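Methyl transferase from Methanosarcina acetivorans (Methanosarcina acetivorans, PDB 6MRO) is probably an S-adenosylmethionine-dependent methyltransferase, and binds the product S-adenosyl-L-homocysteine together with calcium ions. Local coordinates at residues P20-L25 and G44-M49; G107-H110 and E116-L119; G132-L137 and S160-L165. The protein carries 1 engineered substitution. All blocks are in the same frame, centred on the assembly; numbering follows the deposited sequence. Where two conformers were deposited one is given.

Contact 1: P20-L25 and G44-M49; sequences PAFQAL and GENAIM
Phe-22 faces Asn-46 and Met-49 between two nearly parallel helices. The short axes of 20-25 and 45-49 run 10.4 Å apart at 12°. The Phe-22 side chain can be followed outward. Its CB lies 4.1 Å from Asn-46 OD1 and, in the conformer given, 4.0 Å from Met-49 CE. CG stands anti to the carbonyl carbon of Phe-22 (chi1 -74°), which carries the ring past the Asn-46 amide. There CD2 comes 4.0 Å from Asn-46 ND2. The amide approaches the ring obliquely, with the two planes 51° apart. Further out, CE1 and CE2 leave the helix pair and pack on Phe-135 and Leu-137 of strand 132-139.

Asn-46 is polar but buried. Its OD1 accepts a hydrogen bond from Gln-19 N, just ahead of the first helix, which ties the start of that helix to the second one. The same side chain also touches S-adenosyl-L-homocysteine, so it belongs to the ligand pocket as well as to this packing.

Met-49 bends at both of its outer torsions. This lays CE against the backbone of the other helix, 3.6 Å from Phe-22 O. A second conformer was deposited, so this placing of the methyl is not unique. Gln-23 crosses Met-49 at about a right angle, its OE1 4.0 Å from Met-49 CG.

Helix 45-51 follows strand 35-39 and a glycine-rich turn, with Gly-44 at the N-cap. This is consistent with the cofactor-binding strand-turn-helix of Rossmann-like methyltransferases. Phe-22 and Asn-46 both rest on Ile-104 and Ser-106 of strand 100-106, and helix 20-27 extends the cover over strand 132-139.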
ATOM      1  N   PRO A  20      -0.762  11.533   3.211  1.00 17.96           N
ATOM      2  CA  PRO A  20      -0.250  12.093   4.472  1.00 21.31           C
ATOM      3  C   PRO A  20       0.037  11.043   5.525  1.00 21.97           C
ATOM      4  O   PRO A  20       1.009  11.195   6.277  1.00 21.44           O
ATOM      5  CB  PRO A  20      -1.364  13.056   4.898  1.00 23.97           C
ATOM      6  CG  PRO A  20      -1.967  13.499   3.603  1.00 25.26           C
ATOM      7  CD  PRO A  20      -1.865  12.337   2.651  1.00 19.83           C
ATOM      8  N   ALA A  21      -0.750   9.965   5.586  1.00 19.95           N
ATOM      9  CA  ALA A  21      -0.500   8.944   6.604  1.00 23.79           C
ATOM     10  C   ALA A  21       0.890   8.343   6.450  1.00 21.90           C
ATOM     11  O   ALA A  21       1.562   8.048   7.446  1.00 21.47           O
ATOM     12  CB  ALA A  21      -1.571   7.853   6.539  1.00 21.31           C
ATOM     13  N   PHE A  22       1.354   8.172   5.207  1.00 17.68           N
ATOM     14  CA  PHE A  22       2.691   7.625   5.005  1.00 19.14           C
ATOM     15  C   PHE A  22       3.777   8.682   5.190  1.00 21.80           C
ATOM     16  O   PHE A  22       4.861   8.360   5.691  1.00 21.12           O
ATOM     17  CB  PHE A  22       2.759   6.961   3.628  1.00 22.21           C
ATOM     18  CG  PHE A  22       2.019   5.645   3.572  1.00 19.97           C
ATOM     19  CD1 PHE A  22       2.561   4.501   4.143  1.00 22.84           C
ATOM     20  CD2 PHE A  22       0.780   5.556   2.970  1.00 22.75           C
ATOM     21  CE1 PHE A  22       1.864   3.292   4.118  1.00 21.91           C
ATOM     22  CE2 PHE A  22       0.073   4.345   2.945  1.00 22.20           C
ATOM     23  CZ  PHE A  22       0.616   3.223   3.516  1.00 20.81           C
ATOM     24  N   GLN A  23       3.511   9.939   4.813  1.00 20.29           N
ATOM     25  CA  GLN A  23       4.445  11.016   5.138  1.00 21.83           C
ATOM     26  C   GLN A  23       4.651  11.117   6.644  1.00 19.73           C
ATOM     27  O   GLN A  23       5.771  11.362   7.117  1.00 22.71           O
ATOM     28  CB  GLN A  23       3.931  12.351   4.598  1.00 22.21           C
ATOM     29  CG  GLN A  23       4.632  13.576   5.192  1.00 34.35           C
ATOM     30  CD  GLN A  23       6.098  13.668   4.792  1.00 43.83           C
ATOM     31  OE1 GLN A  23       6.469  13.303   3.672  1.00 46.24           O
ATOM     32  NE2 GLN A  23       6.939  14.157   5.704  1.00 40.56           N
ATOM     33  N   ALA A  24       3.588  10.884   7.412  1.00 19.70           N
ATOM     34  CA  ALA A  24       3.671  10.998   8.863  1.00 21.72           C
ATOM     35  C   ALA A  24       4.488   9.862   9.465  1.00 22.64           C
ATOM     36  O   ALA A  24       5.092  10.031  10.532  1.00 22.32           O
ATOM     37  CB  ALA A  24       2.261  11.024   9.459  1.00 20.81           C
ATOM     38  N   LEU A  25       4.512   8.703   8.797  1.00 20.28           N
ATOM     39  CA  LEU A  25       5.349   7.593   9.248  1.00 20.64           C
ATOM     40  C   LEU A  25       6.821   7.930   9.103  1.00 20.38           C
ATOM     41  O   LEU A  25       7.653   7.435   9.871  1.00 21.05           O
ATOM     42  CB  LEU A  25       5.029   6.320   8.457  1.00 18.27           C
ATOM     43  CG  LEU A  25       3.668   5.670   8.721  1.00 19.72           C
ATOM     44  CD1 LEU A  25       3.427   4.510   7.741  1.00 20.75           C
ATOM     45  CD2 LEU A  25       3.627   5.184  10.171  1.00 18.75           C
ATOM     46  N   GLY A  44       3.101   6.035  -8.169  1.00 16.68           N
ATOM     47  CA  GLY A  44       4.404   6.072  -7.524  1.00 16.86           C
ATOM     48  C   GLY A  44       4.686   7.162  -6.508  1.00 19.12           C
ATOM     49  O   GLY A  44       5.840   7.283  -6.082  1.00 18.74           O
ATOM     50  N   GLU A  45       3.682   7.938  -6.075  1.00 17.43           N
ATOM     51  CA  GLU A  45       3.959   9.038  -5.145  1.00 17.27           C
ATOM     52  C   GLU A  45       4.546   8.537  -3.822  1.00 17.11           C
ATOM     53  O   GLU A  45       5.574   9.043  -3.354  1.00 16.98           O
ATOM     54  CB  GLU A  45       2.699   9.870  -4.892  1.00 18.21           C
ATOM     55  CG  GLU A  45       2.236  10.623  -6.104  1.00 19.15           C
ATOM     56  CD  GLU A  45       3.123  11.816  -6.436  1.00 23.60           C
ATOM     57  OE1 GLU A  45       3.040  12.282  -7.588  1.00 24.93           O
ATOM     58  OE2 GLU A  45       3.884  12.292  -5.562  1.00 24.68           O
ATOM     59  N   ASN A  46       3.921   7.532  -3.208  1.00 15.79           N
ATOM     60  CA  ASN A  46       4.438   7.056  -1.926  1.00 15.59           C
ATOM     61  C   ASN A  46       5.800   6.401  -2.096  1.00 17.45           C
ATOM     62  O   ASN A  46       6.682   6.551  -1.241  1.00 17.04           O
ATOM     63  CB  ASN A  46       3.463   6.074  -1.286  1.00 15.02           C
ATOM     64  CG  ASN A  46       2.185   6.743  -0.822  1.00 16.06           C
ATOM     65  OD1 ASN A  46       2.224   7.855  -0.295  1.00 18.30           O
ATOM     66  ND2 ASN A  46       1.054   6.044  -0.957  1.00 15.16           N
ATOM     67  N   ALA A  47       5.987   5.671  -3.196  1.00 16.38           N
ATOM     68  CA  ALA A  47       7.249   4.973  -3.415  1.00 16.13           C
ATOM     69  C   ALA A  47       8.388   5.962  -3.590  1.00 16.90           C
ATOM     70  O   ALA A  47       9.471   5.783  -3.020  1.00 17.97           O
ATOM     71  CB  ALA A  47       7.130   4.066  -4.644  1.00 16.48           C
ATOM     72  N   ILE A  48       8.146   7.034  -4.347  1.00 17.21           N
ATOM     73  CA  ILE A  48       9.166   8.057  -4.538  1.00 21.43           C
ATOM     74  C   ILE A  48       9.481   8.738  -3.215  1.00 21.50           C
ATOM     75  O   ILE A  48      10.639   9.039  -2.910  1.00 21.21           O
ATOM     76  CB  ILE A  48       8.705   9.058  -5.618  1.00 21.46           C
ATOM     77  CG1 ILE A  48       8.719   8.376  -6.995  1.00 22.84           C
ATOM     78  CG2 ILE A  48       9.597  10.290  -5.621  1.00 21.82           C
ATOM     79  CD1 ILE A  48       8.028   9.168  -8.099  1.00 19.49           C
ATOM     80  N   MET A  49       8.462   8.971  -2.396  1.00 19.55           N
ATOM     81  CA  MET A  49       8.701   9.591  -1.098  0.50 21.85           C
ATOM     82  C   MET A  49       9.635   8.731  -0.248  1.00 19.48           C
ATOM     83  O   MET A  49      10.580   9.244   0.373  1.00 21.09           O
ATOM     84  CB  MET A  49       7.364   9.829  -0.398  0.50 22.37           C
ATOM     85  CG  MET A  49       7.489  10.632   0.867  0.50 25.10           C
ATOM     86  SD  MET A  49       7.711   9.506   2.243  0.50 26.67           S
ATOM     87  CE  MET A  49       6.099   8.724   2.315  0.50 23.23           C
TER

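Contact 2: G107-H110 and E116-L119; sequences GLFH and ERLL. With SAH (S-adenosyl-L-homocysteine), chain B.
The guanidinium of Arg-117 lies flat on one face of the Phe-109 ring, with the two planes 29° apart. Arg-117 CZ is 3.9 Å from the ring centroid and sits over the face, a cation-pi arrangement. The overlap is offset. Arg-117 NH1 lies above the rim of the ring and comes 3.2 Å from Phe-109 CE1, while Arg-117 NE passes 3.7 Å from Phe-109 CZ. The aliphatic part takes part too, since Arg-117 CD is 3.6 Å from Phe-109 CE1. As whole side chains the two cross at about a right angle.

The same NH1 also donates a hydrogen bond to Phe-109 O, at 2.8 Å with an N-H...O angle of 155°. The oxygen is slightly tilted out of the guanidinium plane. One arginine therefore holds both the ring and the carbonyl of a single residue. A bend at chi2 (-135°) helps bring the arginine from its helix to this place.

Phe-109 lies in the loop between strand 100-106 and helix 114-127, and Arg-117 comes from that helix. The start of the loop is fixed by Asp-105, whose OD2 accepts a hydrogen bond from Phe-109 N. The preceding residues line the pocket of S-adenosyl-L-homocysteine: Leu-108 CD1 is 3.5 Å from C8 of the adenine, and Gly-107 O is 3.8 Å from the ribose C5'. Phe-109, the residue that Arg-117 grips, directly follows Leu-108 of this pocket.

The guanidinium also has Arg-151 close to its NH2, a neighbour of like charge. The carbonyl oxygen and the pi face would both help to stabilise the positive charge of Arg-117 there, and they probably offset part of that repulsion.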
ATOM      1  N   GLY A 107      -4.128   1.609  -0.195  1.00 16.67           N
ATOM      2  CA  GLY A 107      -5.322   1.297  -0.958  1.00 18.65           C
ATOM      3  C   GLY A 107      -5.352  -0.025  -1.709  1.00 19.69           C
ATOM      4  O   GLY A 107      -6.336  -0.277  -2.434  1.00 21.17           O
ATOM      5  N   LEU A 108      -4.334  -0.884  -1.580  1.00 17.27           N
ATOM      6  CA  LEU A 108      -4.411  -2.179  -2.265  1.00 16.37           C
ATOM      7  C   LEU A 108      -5.278  -3.167  -1.488  1.00 19.58           C
ATOM      8  O   LEU A 108      -6.196  -3.777  -2.051  1.00 17.35           O
ATOM      9  CB  LEU A 108      -3.013  -2.760  -2.493  1.00 15.97           C
ATOM     10  CG  LEU A 108      -2.996  -4.181  -3.097  1.00 19.81           C
ATOM     11  CD1 LEU A 108      -3.772  -4.237  -4.446  1.00 17.31           C
ATOM     12  CD2 LEU A 108      -1.561  -4.738  -3.279  1.00 17.06           C
ATOM     13  N   PHE A 109      -4.996  -3.345  -0.194  1.00 19.62           N
ATOM     14  CA  PHE A 109      -5.825  -4.221   0.627  1.00 18.93           C
ATOM     15  C   PHE A 109      -7.295  -3.916   0.405  1.00 20.80           C
ATOM     16  O   PHE A 109      -8.116  -4.833   0.290  1.00 22.19           O
ATOM     17  CB  PHE A 109      -5.477  -4.069   2.106  1.00 20.00           C
ATOM     18  CG  PHE A 109      -6.422  -4.805   3.019  1.00 21.12           C
ATOM     19  CD1 PHE A 109      -6.410  -6.190   3.076  1.00 27.15           C
ATOM     20  CD2 PHE A 109      -7.339  -4.111   3.790  1.00 24.45           C
ATOM     21  CE1 PHE A 109      -7.289  -6.882   3.913  1.00 26.97           C
ATOM     22  CE2 PHE A 109      -8.223  -4.787   4.629  1.00 27.38           C
ATOM     23  CZ  PHE A 109      -8.201  -6.168   4.690  1.00 28.17           C
ATOM     24  N   HIS A 110      -7.617  -2.623   0.265  1.00 22.46           N
ATOM     25  CA  HIS A 110      -8.982  -2.160   0.042  1.00 27.96           C
ATOM     26  C   HIS A 110      -9.633  -2.836  -1.159  1.00 29.16           C
ATOM     27  O   HIS A 110     -10.841  -3.082  -1.150  1.00 29.36           O
ATOM     28  CB  HIS A 110      -8.958  -0.631  -0.131  1.00 32.19           C
ATOM     29  CG  HIS A 110     -10.268  -0.028  -0.538  1.00 38.93           C
ATOM     30  ND1 HIS A 110     -11.342   0.075   0.322  1.00 39.56           N
ATOM     31  CD2 HIS A 110     -10.665   0.535  -1.706  1.00 39.09           C
ATOM     32  CE1 HIS A 110     -12.351   0.658  -0.304  1.00 39.81           C
ATOM     33  NE2 HIS A 110     -11.965   0.950  -1.535  1.00 39.55           N
ATOM     34  N   GLU A 116      -9.389 -13.749  -2.277  1.00 44.46           N
ATOM     35  CA  GLU A 116      -7.955 -13.576  -2.449  1.00 42.43           C
ATOM     36  C   GLU A 116      -7.264 -13.057  -1.194  1.00 35.39           C
ATOM     37  O   GLU A 116      -6.047 -12.856  -1.218  1.00 33.79           O
ATOM     38  CB  GLU A 116      -7.676 -12.626  -3.623  1.00 43.57           C
ATOM     39  CG  GLU A 116      -8.228 -13.091  -4.981  1.00 50.76           C
ATOM     40  CD  GLU A 116      -7.741 -14.477  -5.399  1.00 59.45           C
ATOM     41  OE1 GLU A 116      -6.520 -14.731  -5.344  1.00 63.61           O
ATOM     42  OE2 GLU A 116      -8.574 -15.314  -5.812  1.00 63.51           O
ATOM     43  N   ARG A 117      -8.000 -12.855  -0.095  1.00 37.18           N
ATOM     44  CA  ARG A 117      -7.434 -12.187   1.076  1.00 38.05           C
ATOM     45  C   ARG A 117      -6.411 -13.062   1.799  1.00 33.13           C
ATOM     46  O   ARG A 117      -5.349 -12.572   2.199  1.00 31.61           O
ATOM     47  CB  ARG A 117      -8.551 -11.762   2.035  1.00 45.31           C
ATOM     48  CG  ARG A 117      -9.234 -10.447   1.665  1.00 49.88           C
ATOM     49  CD  ARG A 117      -9.416  -9.549   2.886  1.00 52.32           C
ATOM     50  NE  ARG A 117     -10.322  -8.418   2.662  1.00 58.11           N
ATOM     51  CZ  ARG A 117     -10.049  -7.368   1.885  1.00 58.61           C
ATOM     52  NH1 ARG A 117      -8.902  -7.301   1.225  1.00 57.61           N
ATOM     53  NH2 ARG A 117     -10.931  -6.382   1.757  1.00 60.14           N
ATOM     54  N   LEU A 118      -6.712 -14.350   2.005  1.00 36.06           N
ATOM     55  CA  LEU A 118      -5.754 -15.216   2.692  1.00 37.67           C
ATOM     56  C   LEU A 118      -4.459 -15.320   1.901  1.00 35.11           C
ATOM     57  O   LEU A 118      -3.364 -15.156   2.454  1.00 32.94           O
ATOM     58  CB  LEU A 118      -6.349 -16.608   2.933  1.00 44.82           C
ATOM     59  CG  LEU A 118      -5.349 -17.768   3.115  1.00 50.19           C
ATOM     60  CD1 LEU A 118      -4.468 -17.583   4.352  1.00 52.66           C
ATOM     61  CD2 LEU A 118      -6.056 -19.131   3.169  1.00 51.10           C
ATOM     62  N   LEU A 119      -4.572 -15.590   0.597  1.00 35.42           N
ATOM     63  CA  LEU A 119      -3.403 -15.621  -0.278  1.00 35.72           C
ATOM     64  C   LEU A 119      -2.628 -14.310  -0.208  1.00 35.01           C
ATOM     65  O   LEU A 119      -1.391 -14.308  -0.155  1.00 37.07           O
ATOM     66  CB  LEU A 119      -3.848 -15.902  -1.714  1.00 39.02           C
ATOM     67  CG  LEU A 119      -2.770 -16.095  -2.776  1.00 41.07           C
ATOM     68  CD1 LEU A 119      -1.922 -17.292  -2.401  1.00 40.30           C
ATOM     69  CD2 LEU A 119      -3.386 -16.270  -4.163  1.00 39.98           C
TER
HETATM   70  N   SAH B 201      -1.030   2.888  -4.027  1.00 14.59           N
HETATM   71  CA  SAH B 201      -1.462   3.776  -5.123  1.00 14.90           C
HETATM   72  CB  SAH B 201      -2.586   3.129  -5.924  1.00 15.24           C
HETATM   73  CG  SAH B 201      -3.751   2.641  -5.063  1.00 17.86           C
HETATM   74  SD  SAH B 201      -5.164   2.050  -6.023  1.00 18.28           S
HETATM   75  C   SAH B 201      -1.918   5.132  -4.609  1.00 19.19           C
HETATM   76  O   SAH B 201      -2.034   5.342  -3.393  1.00 17.37           O
HETATM   77  OXT SAH B 201      -2.188   6.034  -5.417  1.00 20.22           O
HETATM   78  C5' SAH B 201      -4.789   0.273  -5.910  1.00 18.96           C
HETATM   79  C4' SAH B 201      -3.698  -0.172  -6.886  1.00 19.05           C
HETATM   80  O4' SAH B 201      -3.485  -1.569  -6.732  1.00 22.38           O
HETATM   81  C3' SAH B 201      -4.001   0.078  -8.362  1.00 16.93           C
HETATM   82  O3' SAH B 201      -2.921   0.824  -8.903  1.00 16.83           O
HETATM   83  C2' SAH B 201      -4.122  -1.321  -8.950  1.00 19.04           C
HETATM   84  O2' SAH B 201      -3.686  -1.443 -10.295  1.00 20.99           O
HETATM   85  C1' SAH B 201      -3.262  -2.141  -8.004  1.00 17.40           C
HETATM   86  N9  SAH B 201      -3.595  -3.567  -7.913  1.00 22.07           N
HETATM   87  C8  SAH B 201      -4.835  -4.147  -7.754  1.00 23.00           C
HETATM   88  N7  SAH B 201      -4.670  -5.478  -7.665  1.00 22.27           N
HETATM   89  C5  SAH B 201      -3.345  -5.752  -7.743  1.00 22.76           C
HETATM   90  C6  SAH B 201      -2.616  -6.938  -7.715  1.00 24.55           C
HETATM   91  N6  SAH B 201      -3.230  -8.107  -7.585  1.00 26.03           N
HETATM   92  N1  SAH B 201      -1.252  -6.887  -7.825  1.00 19.99           N
HETATM   93  C2  SAH B 201      -0.601  -5.674  -7.958  1.00 19.05           C
HETATM   94  N3  SAH B 201      -1.317  -4.499  -8.001  1.00 19.09           N
HETATM   95  C4  SAH B 201      -2.666  -4.552  -7.881  1.00 19.76           C

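Contact 3: G132-L137 and S160-L165; sequences GKYFML and STFSPL
Phe-162 of helix 155-162 has the most surface buried here. It points its ring at Tyr-134 and Met-136 of strand 132-139. Its CG is anti to the carbonyl carbon, beside the backbone N (chi1 -68°), and this sends the ring from the helix toward the sheet.

Tyr-134 is the larger partner. Its CE1 sits over one face of the Phe-162 ring, 3.4 Å from Phe-162 CE2. The rings are neither stacked nor edge-to-face: their planes make 43° and their centroids are 5.2 Å apart. The phenol oxygen is also close, Tyr-134 OH lying 3.5 Å from Phe-162 CZ. That oxygen is also hydrogen-bonded to Asp-105 OD1 on the neighbouring strand 100-106. The bond satisfies a buried hydroxyl and ties down the far end of the tyrosine ring.

Strand 132-139 is the fifth of seven in the order 3-2-1-4-5-7-6, the sheet of the Rossmann-like class I methyltransferases. It is the last of the parallel strands, and antiparallel strand 184-193 lies beside it. Tyr-134 and Met-136 are two residues apart, so both project from the same face of the sheet. Phe-135 and Leu-137 project from the other face, where Leu-25 and Ala-21 of helix 20-27 also meet them.

Met-136 covers less area. Its chain is bent at chi2 and chi3, and only its methyl reaches the other segment, with CE 3.8 Å from Phe-162 CE1. The approach to the ring is oblique. Met-136 meets Phe-162 at CE1, next to the CZ and CE2 that Tyr-134 meets. Leu-190 of strand 184-193 also packs against both Phe-162 and Tyr-134, and the Phe-109 ring meets that of Phe-162.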
ATOM      1  N   GLY A 132      10.187  -7.320  10.048  1.00 28.51           N
ATOM      2  CA  GLY A 132       9.770  -6.358   9.043  1.00 23.67           C
ATOM      3  C   GLY A 132       8.416  -5.746   9.360  1.00 25.80           C
ATOM      4  O   GLY A 132       7.568  -6.357  10.019  1.00 22.03           O
ATOM      5  N   LYS A 133       8.229  -4.516   8.879  1.00 21.04           N
ATOM      6  CA  LYS A 133       7.016  -3.786   9.088  1.00 22.09           C
ATOM      7  C   LYS A 133       6.082  -3.744   7.876  1.00 21.31           C
ATOM      8  O   LYS A 133       6.513  -3.613   6.794  1.00 19.70           O
ATOM      9  CB  LYS A 133       7.351  -2.344   9.398  1.00 23.26           C
ATOM     10  CG  LYS A 133       8.286  -2.082  10.539  1.00 26.05           C
ATOM     11  CD  LYS A 133       7.450  -2.017  11.794  1.00 31.95           C
ATOM     12  CE  LYS A 133       8.235  -1.609  13.013  1.00 45.89           C
ATOM     13  NZ  LYS A 133       7.243  -1.498  14.127  1.00 51.34           N
ATOM     14  N   TYR A 134       4.795  -3.862   8.153  1.00 23.05           N
ATOM     15  CA  TYR A 134       3.724  -3.708   7.179  1.00 20.46           C
ATOM     16  C   TYR A 134       2.870  -2.527   7.616  1.00 22.36           C
ATOM     17  O   TYR A 134       2.356  -2.516   8.746  1.00 18.50           O
ATOM     18  CB  TYR A 134       2.881  -4.982   7.093  1.00 18.57           C
ATOM     19  CG  TYR A 134       1.657  -4.926   6.186  1.00 19.72           C
ATOM     20  CD1 TYR A 134       0.392  -5.206   6.685  1.00 18.48           C
ATOM     21  CD2 TYR A 134       1.781  -4.631   4.826  1.00 17.36           C
ATOM     22  CE1 TYR A 134      -0.713  -5.178   5.872  1.00 22.32           C
ATOM     23  CE2 TYR A 134       0.666  -4.603   3.985  1.00 17.08           C
ATOM     24  CZ  TYR A 134      -0.576  -4.880   4.529  1.00 18.36           C
ATOM     25  OH  TYR A 134      -1.679  -4.874   3.731  1.00 20.23           O
ATOM     26  N   PHE A 135       2.744  -1.534   6.735  1.00 16.82           N
ATOM     27  CA  PHE A 135       1.901  -0.363   6.948  1.00 17.56           C
ATOM     28  C   PHE A 135       0.823  -0.347   5.877  1.00 18.16           C
ATOM     29  O   PHE A 135       1.135  -0.353   4.677  1.00 18.77           O
ATOM     30  CB  PHE A 135       2.723   0.925   6.878  1.00 18.00           C
ATOM     31  CG  PHE A 135       3.779   1.012   7.934  1.00 18.79           C
ATOM     32  CD1 PHE A 135       3.427   1.280   9.250  1.00 19.11           C
ATOM     33  CD2 PHE A 135       5.115   0.838   7.616  1.00 21.00           C
ATOM     34  CE1 PHE A 135       4.391   1.358  10.244  1.00 21.17           C
ATOM     35  CE2 PHE A 135       6.095   0.937   8.598  1.00 23.20           C
ATOM     36  CZ  PHE A 135       5.739   1.191   9.912  1.00 20.49           C
ATOM     37  N   MET A 136      -0.436  -0.327   6.306  1.00 16.22           N
ATOM     38  CA  MET A 136      -1.553  -0.423   5.384  1.00 15.95           C
ATOM     39  C   MET A 136      -2.555   0.677   5.678  1.00 18.11           C
ATOM     40  O   MET A 136      -2.925   0.896   6.834  1.00 19.35           O
ATOM     41  CB  MET A 136      -2.214  -1.799   5.479  1.00 16.51           C
ATOM     42  CG  MET A 136      -3.350  -2.028   4.495  1.00 17.52           C
ATOM     43  SD  MET A 136      -4.962  -1.435   5.083  1.00 19.78           S
ATOM     44  CE  MET A 136      -5.309  -2.714   6.298  1.00 20.17           C
ATOM     45  N   LEU A 137      -2.994   1.357   4.625  1.00 15.52           N
ATOM     46  CA  LEU A 137      -3.955   2.443   4.727  1.00 15.64           C
ATOM     47  C   LEU A 137      -5.227   2.059   3.992  1.00 15.74           C
ATOM     48  O   LEU A 137      -5.175   1.654   2.823  1.00 16.08           O
ATOM     49  CB  LEU A 137      -3.339   3.723   4.157  1.00 15.34           C
ATOM     50  CG  LEU A 137      -4.182   4.990   4.019  1.00 22.18           C
ATOM     51  CD1 LEU A 137      -4.430   5.579   5.385  1.00 19.72           C
ATOM     52  CD2 LEU A 137      -3.416   5.992   3.114  1.00 22.96           C
ATOM     53  N   SER A 160      -8.939  -9.519  12.247  1.00 28.50           N
ATOM     54  CA  SER A 160      -9.207 -10.889  11.821  1.00 35.00           C
ATOM     55  C   SER A 160      -8.324 -11.293  10.643  1.00 32.59           C
ATOM     56  O   SER A 160      -7.871 -12.443  10.562  1.00 30.01           O
ATOM     57  CB  SER A 160     -10.676 -11.041  11.446  1.00 40.15           C
ATOM     58  OG  SER A 160     -10.930 -12.374  11.054  1.00 43.89           O
ATOM     59  N   THR A 161      -8.059 -10.353   9.736  1.00 30.86           N
ATOM     60  CA  THR A 161      -7.285 -10.642   8.530  1.00 29.59           C
ATOM     61  C   THR A 161      -5.794 -10.769   8.819  1.00 25.91           C
ATOM     62  O   THR A 161      -5.137 -11.687   8.313  1.00 29.79           O
ATOM     63  CB  THR A 161      -7.517  -9.543   7.493  1.00 29.62           C
ATOM     64  OG1 THR A 161      -8.904  -9.508   7.135  1.00 30.15           O
ATOM     65  CG2 THR A 161      -6.673  -9.783   6.261  1.00 27.66           C
ATOM     66  N   PHE A 162      -5.230  -9.859   9.614  1.00 27.26           N
ATOM     67  CA  PHE A 162      -3.774  -9.788   9.722  1.00 28.74           C
ATOM     68  C   PHE A 162      -3.201 -10.378  11.011  1.00 30.48           C
ATOM     69  O   PHE A 162      -1.992 -10.633  11.062  1.00 34.31           O
ATOM     70  CB  PHE A 162      -3.315  -8.334   9.554  1.00 25.45           C
ATOM     71  CG  PHE A 162      -3.527  -7.814   8.157  1.00 24.54           C
ATOM     72  CD1 PHE A 162      -4.585  -6.963   7.865  1.00 23.44           C
ATOM     73  CD2 PHE A 162      -2.690  -8.211   7.134  1.00 21.43           C
ATOM     74  CE1 PHE A 162      -4.789  -6.513   6.568  1.00 23.16           C
ATOM     75  CE2 PHE A 162      -2.893  -7.762   5.833  1.00 20.49           C
ATOM     76  CZ  PHE A 162      -3.936  -6.911   5.557  1.00 21.36           C
ATOM     77  N   SER A 163      -4.022 -10.593  12.042  0.50 28.14           N
ATOM     78  CA  SER A 163      -3.526 -11.251  13.250  0.50 29.51           C
ATOM     79  C   SER A 163      -2.964 -12.648  13.017  0.50 30.26           C
ATOM     80  O   SER A 163      -1.998 -13.010  13.716  0.50 32.19           O
ATOM     81  CB  SER A 163      -4.628 -11.318  14.313  0.50 31.40           C
ATOM     82  OG  SER A 163      -4.737 -10.099  15.018  0.50 32.97           O
ATOM     83  N   PRO A 164      -3.514 -13.492  12.133  1.00 30.74           N
ATOM     84  CA  PRO A 164      -2.967 -14.863  12.009  1.00 36.97           C
ATOM     85  C   PRO A 164      -1.489 -14.927  11.662  1.00 35.52           C
ATOM     86  O   PRO A 164      -0.791 -15.835  12.134  1.00 39.34           O
ATOM     87  CB  PRO A 164      -3.822 -15.483  10.898  1.00 37.93           C
ATOM     88  CG  PRO A 164      -5.119 -14.805  11.027  1.00 34.98           C
ATOM     89  CD  PRO A 164      -4.781 -13.381  11.373  1.00 30.44           C
ATOM     90  N   LEU A 165      -0.989 -13.995  10.850  1.00 29.81           N
ATOM     91  CA  LEU A 165       0.405 -14.006  10.440  1.00 31.96           C
ATOM     92  C   LEU A 165       1.212 -12.821  10.956  1.00 33.82           C
ATOM     93  O   LEU A 165       2.443 -12.847  10.856  1.00 38.05           O
ATOM     94  CB  LEU A 165       0.507 -14.054   8.906  1.00 31.27           C
ATOM     95  CG  LEU A 165      -0.090 -15.284   8.214  1.00 32.97           C
ATOM     96  CD1 LEU A 165      -0.100 -15.066   6.711  1.00 36.85           C
ATOM     97  CD2 LEU A 165       0.693 -16.533   8.562  1.00 36.82           C
TER

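In the fold
From the N terminus, the three contacts follow one another in series, and none nests in or crosses another. Contact 1 closes a loop around strand 35-39 and joins two helices beside the cofactor pocket. Contact 2 closes a short turn, tying the loop after strand 100-106 back to helix 114-127. Contact 3 spans the calcium-binding region and fixes helix 155-162 to strand 132-139. That strand links the set. On one face, Phe-135 and Leu-137 pack on helix 20-27 of contact 1. On the other face Met-136 meets Phe-109 of contact 2, whose ring also meets Phe-162 from helix 155-162. Contacts 1 and 2 do not touch; their centres are about 20 Å apart.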